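Local coordinates for protein probable molybdenum cofactor guanylyltransferase (PDB 2E8B) that probably transfers the GMP moiety of GTP to molybdenum-bound molybdopterin, with magnesium as cofactor, to form the molybdopterin guanine dinucleotide cofactor, at residues 13-18 with 95-100; 126-131 with 139-144. All blocks are in the same frame, centred on the assembly; numbering follows the deposited sequence.

Contact 1 of 2, residues 13-18 with 95-100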
# COMPACT_ATOMS: atom_id res chain seq x y z
N LYS A 13 -4.32 -16.88 -1.73
CA LYS A 13 -3.05 -17.32 -1.17
C LYS A 13 -2.23 -16.12 -0.72
O LYS A 13 -1.11 -16.28 -0.22
CB LYS A 13 -2.28 -18.15 -2.19
CG LYS A 13 -2.87 -19.53 -2.44
CD LYS A 13 -2.83 -20.39 -1.18
CE LYS A 13 -3.30 -21.82 -1.47
NZ LYS A 13 -3.25 -22.68 -0.26
N VAL A 14 -2.77 -14.93 -0.91
CA VAL A 14 -2.09 -13.72 -0.48
C VAL A 14 -2.51 -13.54 0.98
O VAL A 14 -3.63 -13.12 1.26
CB VAL A 14 -2.53 -12.49 -1.31
CG1 VAL A 14 -1.83 -11.23 -0.81
CG2 VAL A 14 -2.21 -12.71 -2.79
N ASN A 15 -1.61 -13.90 1.89
CA ASN A 15 -1.90 -13.82 3.32
C ASN A 15 -1.25 -12.64 4.03
O ASN A 15 -1.51 -12.41 5.21
CB ASN A 15 -1.46 -15.11 4.01
CG ASN A 15 -2.17 -16.33 3.46
OD1 ASN A 15 -3.40 -16.43 3.51
ND2 ASN A 15 -1.40 -17.28 2.94
N THR A 16 -0.39 -11.89 3.33
CA THR A 16 0.28 -10.77 3.97
C THR A 16 0.05 -9.44 3.25
O THR A 16 -0.10 -9.40 2.03
CB THR A 16 1.80 -11.03 4.09
OG1 THR A 16 2.41 -10.88 2.81
CG2 THR A 16 2.04 -12.46 4.58
N CYS A 17 0.02 -8.36 4.03
CA CYS A 17 -0.20 -7.03 3.49
C CYS A 17 0.76 -6.02 4.12
O CYS A 17 1.06 -6.09 5.31
CB CYS A 17 -1.64 -6.59 3.76
SG CYS A 17 -2.11 -4.92 3.23
N TYR A 18 1.22 -5.08 3.30
CA TYR A 18 2.13 -4.04 3.76
C TYR A 18 1.43 -2.70 3.63
O TYR A 18 1.01 -2.32 2.55
CB TYR A 18 3.40 -4.04 2.92
CG TYR A 18 4.23 -5.26 3.16
CD1 TYR A 18 3.98 -6.44 2.47
CD2 TYR A 18 5.23 -5.27 4.14
CE1 TYR A 18 4.68 -7.60 2.75
CE2 TYR A 18 5.95 -6.42 4.43
CZ TYR A 18 5.67 -7.58 3.72
OH TYR A 18 6.36 -8.73 3.99
N ALA A 95 8.94 -9.34 2.05
CA ALA A 95 7.96 -10.37 1.68
C ALA A 95 8.41 -11.81 1.92
O ALA A 95 9.51 -12.19 1.54
CB ALA A 95 7.56 -10.19 0.22
N LYS A 96 7.55 -12.59 2.57
CA LYS A 96 7.85 -14.00 2.85
C LYS A 96 7.08 -14.92 1.91
O LYS A 96 7.29 -16.13 1.91
CB LYS A 96 7.50 -14.33 4.31
CG LYS A 96 8.10 -13.38 5.33
CD LYS A 96 9.60 -13.22 5.17
CE LYS A 96 10.16 -12.23 6.18
NZ LYS A 96 11.56 -11.84 5.87
N GLU A 97 6.18 -14.34 1.13
CA GLU A 97 5.39 -15.10 0.17
C GLU A 97 5.62 -14.49 -1.21
O GLU A 97 6.11 -13.36 -1.32
CB GLU A 97 3.90 -15.05 0.52
CG GLU A 97 3.55 -15.62 1.89
CD GLU A 97 2.06 -15.83 2.08
OE1 GLU A 97 1.28 -14.89 1.81
OE2 GLU A 97 1.65 -16.94 2.49
N GLU A 98 5.28 -15.22 -2.27
CA GLU A 98 5.50 -14.76 -3.64
C GLU A 98 4.69 -13.53 -4.05
O GLU A 98 5.14 -12.72 -4.85
CB GLU A 98 5.23 -15.89 -4.63
CG GLU A 98 5.41 -15.50 -6.08
CD GLU A 98 6.80 -14.94 -6.36
OE1 GLU A 98 7.79 -15.66 -6.12
OE2 GLU A 98 6.89 -13.78 -6.82
N ASN A 99 3.48 -13.41 -3.51
CA ASN A 99 2.62 -12.27 -3.83
C ASN A 99 2.13 -11.65 -2.53
O ASN A 99 1.65 -12.36 -1.64
CB ASN A 99 1.43 -12.73 -4.68
CG ASN A 99 1.86 -13.37 -5.98
OD1 ASN A 99 2.51 -12.74 -6.81
ND2 ASN A 99 1.51 -14.64 -6.17
N VAL A 100 2.25 -10.33 -2.42
CA VAL A 100 1.81 -9.65 -1.21
C VAL A 100 0.95 -8.45 -1.56
O VAL A 100 1.07 -7.87 -2.65
CB VAL A 100 3.01 -9.19 -0.35
CG1 VAL A 100 3.88 -10.39 0.03
CG2 VAL A 100 3.83 -8.15 -1.11
O HOH W 1 1.28 -15.19 -1.95
O HOH W 2 1.23 -12.57 0.92
O HOH W 3 5.19 -11.10 3.76

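Contact 2 of 2, residues 126-131 with 139-144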
# COMPACT_ATOMS: atom_id res chain seq x y z
N VAL A 126 1.47 -7.95 -11.40
CA VAL A 126 0.91 -6.91 -10.53
C VAL A 126 -0.53 -6.62 -10.93
O VAL A 126 -0.86 -6.60 -12.11
CB VAL A 126 1.69 -5.58 -10.66
CG1 VAL A 126 1.10 -4.55 -9.70
CG2 VAL A 126 3.15 -5.81 -10.40
N SER A 127 -1.38 -6.40 -9.93
CA SER A 127 -2.77 -6.04 -10.17
C SER A 127 -3.06 -4.89 -9.23
O SER A 127 -2.93 -5.02 -8.02
CB SER A 127 -3.71 -7.21 -9.86
OG SER A 127 -3.62 -8.20 -10.88
N VAL A 128 -3.41 -3.74 -9.80
CA VAL A 128 -3.69 -2.57 -8.99
C VAL A 128 -5.06 -2.00 -9.28
O VAL A 128 -5.59 -2.14 -10.40
CB VAL A 128 -2.64 -1.47 -9.22
CG1 VAL A 128 -1.34 -1.83 -8.51
CG2 VAL A 128 -2.39 -1.30 -10.71
N ALA A 129 -5.64 -1.37 -8.27
CA ALA A 129 -6.96 -0.77 -8.38
C ALA A 129 -6.98 0.39 -9.36
O ALA A 129 -6.05 1.18 -9.43
CB ALA A 129 -7.41 -0.29 -7.00
N LYS A 130 -8.07 0.49 -10.12
CA LYS A 130 -8.22 1.56 -11.10
C LYS A 130 -9.61 2.19 -11.07
O LYS A 130 -10.62 1.53 -11.29
CB LYS A 130 -7.94 1.01 -12.51
CG LYS A 130 -8.16 2.01 -13.64
CD LYS A 130 -7.16 3.15 -13.58
CE LYS A 130 -7.37 4.14 -14.72
NZ LYS A 130 -7.17 3.52 -16.06
N THR A 131 -9.64 3.49 -10.77
CA THR A 131 -10.87 4.26 -10.77
C THR A 131 -10.54 5.24 -11.89
O THR A 131 -10.12 4.82 -12.96
CB THR A 131 -11.08 5.04 -9.46
OG1 THR A 131 -9.98 5.92 -9.23
CG2 THR A 131 -11.22 4.08 -8.28
N GLY A 139 -2.93 -2.75 -4.32
CA GLY A 139 -2.91 -3.92 -5.17
C GLY A 139 -2.01 -5.02 -4.68
O GLY A 139 -1.46 -4.97 -3.58
N VAL A 140 -1.84 -6.03 -5.53
CA VAL A 140 -1.00 -7.17 -5.21
C VAL A 140 0.24 -7.09 -6.09
O VAL A 140 0.13 -6.93 -7.31
CB VAL A 140 -1.73 -8.50 -5.48
CG1 VAL A 140 -0.81 -9.68 -5.14
CG2 VAL A 140 -2.99 -8.57 -4.63
N TYR A 141 1.40 -7.18 -5.45
CA TYR A 141 2.69 -7.13 -6.13
C TYR A 141 3.44 -8.43 -5.92
O TYR A 141 3.39 -9.02 -4.84
CB TYR A 141 3.55 -5.99 -5.59
CG TYR A 141 3.20 -4.63 -6.13
CD1 TYR A 141 2.08 -3.93 -5.68
CD2 TYR A 141 4.00 -4.04 -7.11
CE1 TYR A 141 1.76 -2.67 -6.20
CE2 TYR A 141 3.68 -2.79 -7.64
CZ TYR A 141 2.57 -2.11 -7.18
OH TYR A 141 2.26 -0.89 -7.73
N SER A 142 4.17 -8.85 -6.95
CA SER A 142 4.97 -10.07 -6.91
C SER A 142 6.39 -9.79 -6.44
O SER A 142 7.02 -8.82 -6.86
CB SER A 142 5.02 -10.72 -8.29
OG SER A 142 5.94 -11.80 -8.31
N LYS A 143 6.90 -10.66 -5.57
CA LYS A 143 8.26 -10.50 -5.06
C LYS A 143 9.26 -10.62 -6.20
O LYS A 143 10.38 -10.11 -6.12
CB LYS A 143 8.54 -11.56 -4.00
CG LYS A 143 9.82 -11.33 -3.22
CD LYS A 143 10.07 -12.45 -2.22
CE LYS A 143 11.38 -12.24 -1.48
NZ LYS A 143 11.35 -11.02 -0.64
N LYS A 144 8.86 -11.30 -7.27
CA LYS A 144 9.72 -11.49 -8.43
C LYS A 144 10.09 -10.18 -9.10
O LYS A 144 10.98 -10.13 -9.95
CB LYS A 144 9.05 -12.42 -9.44
CG LYS A 144 8.88 -13.85 -8.94
CD LYS A 144 8.24 -14.76 -9.98
CE LYS A 144 8.10 -16.19 -9.45
NZ LYS A 144 7.53 -17.12 -10.46

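Contact 1 of 2, residues 13-18 with 95-100
E97 reaches across to N15 where two neighbouring parallel strands, 16-22 and 99-104, begin in the Rossmann-like sheet of this GT-A-type nucleotidyltransferase domain. The carboxylate takes two bonds from the one asparagine: backbone N of N15 meets OE1 of E97 at 3.1 Å, and ND2 of N15 meets OE2 of E97, also at 3.1 Å and nearly straight (169°). Both oxygens use their syn lone pairs; glutamate suits the place because it sets two acceptor oxygens on one group before two N-H donors. CG of E97 lies anti to its own carbonyl carbon (chi1 -60°), and the extended chain beyond carries the carboxylate over to the turn ahead of strand 16-22. A water that accepts from T16 N and donates to N99 O joins the two strand starts. This is the wet side of the contact, and the exposed side chains of K13 and K96 lead away from it.

The tight side is the apolar packing of V14 and V100 with the Y18 ring. V14 CG1 packs 4.0 Å from V100 CA, and V100 brings its CB to the edge of the Y18 ring, 3.9 Å from CE1 of Y18. Helix 84-94 covers V100 through L92, and Y18 also meets the ring of Y58, on strand 56-61. T16 stands on the boundary between the two sides, its OG1 only 3.2 Å from V100 CG1. There a water bonds T16 OG1, K96 N and Y18 OH, the last at 2.7 Å.

Contact 2 of 2, residues 126-131 with 139-144
G139 faces V128 across an antiparallel strand pair, 126-130 with 140-142, in the mixed sheet of the nucleotidyltransferase domain. The chain turns a corner at G139, and its CA comes within 3.1 Å of S127 O in a CA-H...O contact; a side chain here would run into that oxygen and into V128, which is why glycine suits the place. V140 follows, paired with S127 by two backbone hydrogen bonds, S127 N to V140 O at 3.1 Å and V140 N to S127 O at 2.9 Å. Its side chain and that of S127 share the sheet face covered by F122, where S127 OG bonds K123 N.

Y141 turns to the other face, beneath helices 84-94 and 160-167, with CG anti to its carbonyl carbon (chi1 -80°). V126 CG1 sits over the centre of the Y141 ring in a CH-pi contact, 3.7 Å from the centroid and 10° off the normal, and V126 CG2 lies by CD2. V128 CG1 approaches Y141 CE1 at 4.0 Å and lies near the hydroxyl, which bonds T136 O. An alanine in place of Y141 would probably leave V126 and V128 facing a gap under the two helices and T136 O without its hydroxyl partner. S142, the last strand residue, hydrogen-bonds through its OG to E98 OE2.

Contacts 1 and 2 lie in one sheet, their centres 12 Å apart, and strand 99-104 carries the connection: it pairs parallel with 16-22 in contact 1 and, on its other edge, antiparallel with 140-142, the second strand of contact 2. Two probable backbone hydrogen bonds join them, V100 O with Y141 N at 2.9 Å and E98 O with K143 N at 2.8 Å. K143 NZ adds a bond to A95 O, at the start of segment 95-100. The predicted GTP site lies nearby: the side chain of L20 is about 5 Å from that of Y18 in contact 1 and about 8 Å from that of Y141 in contact 2.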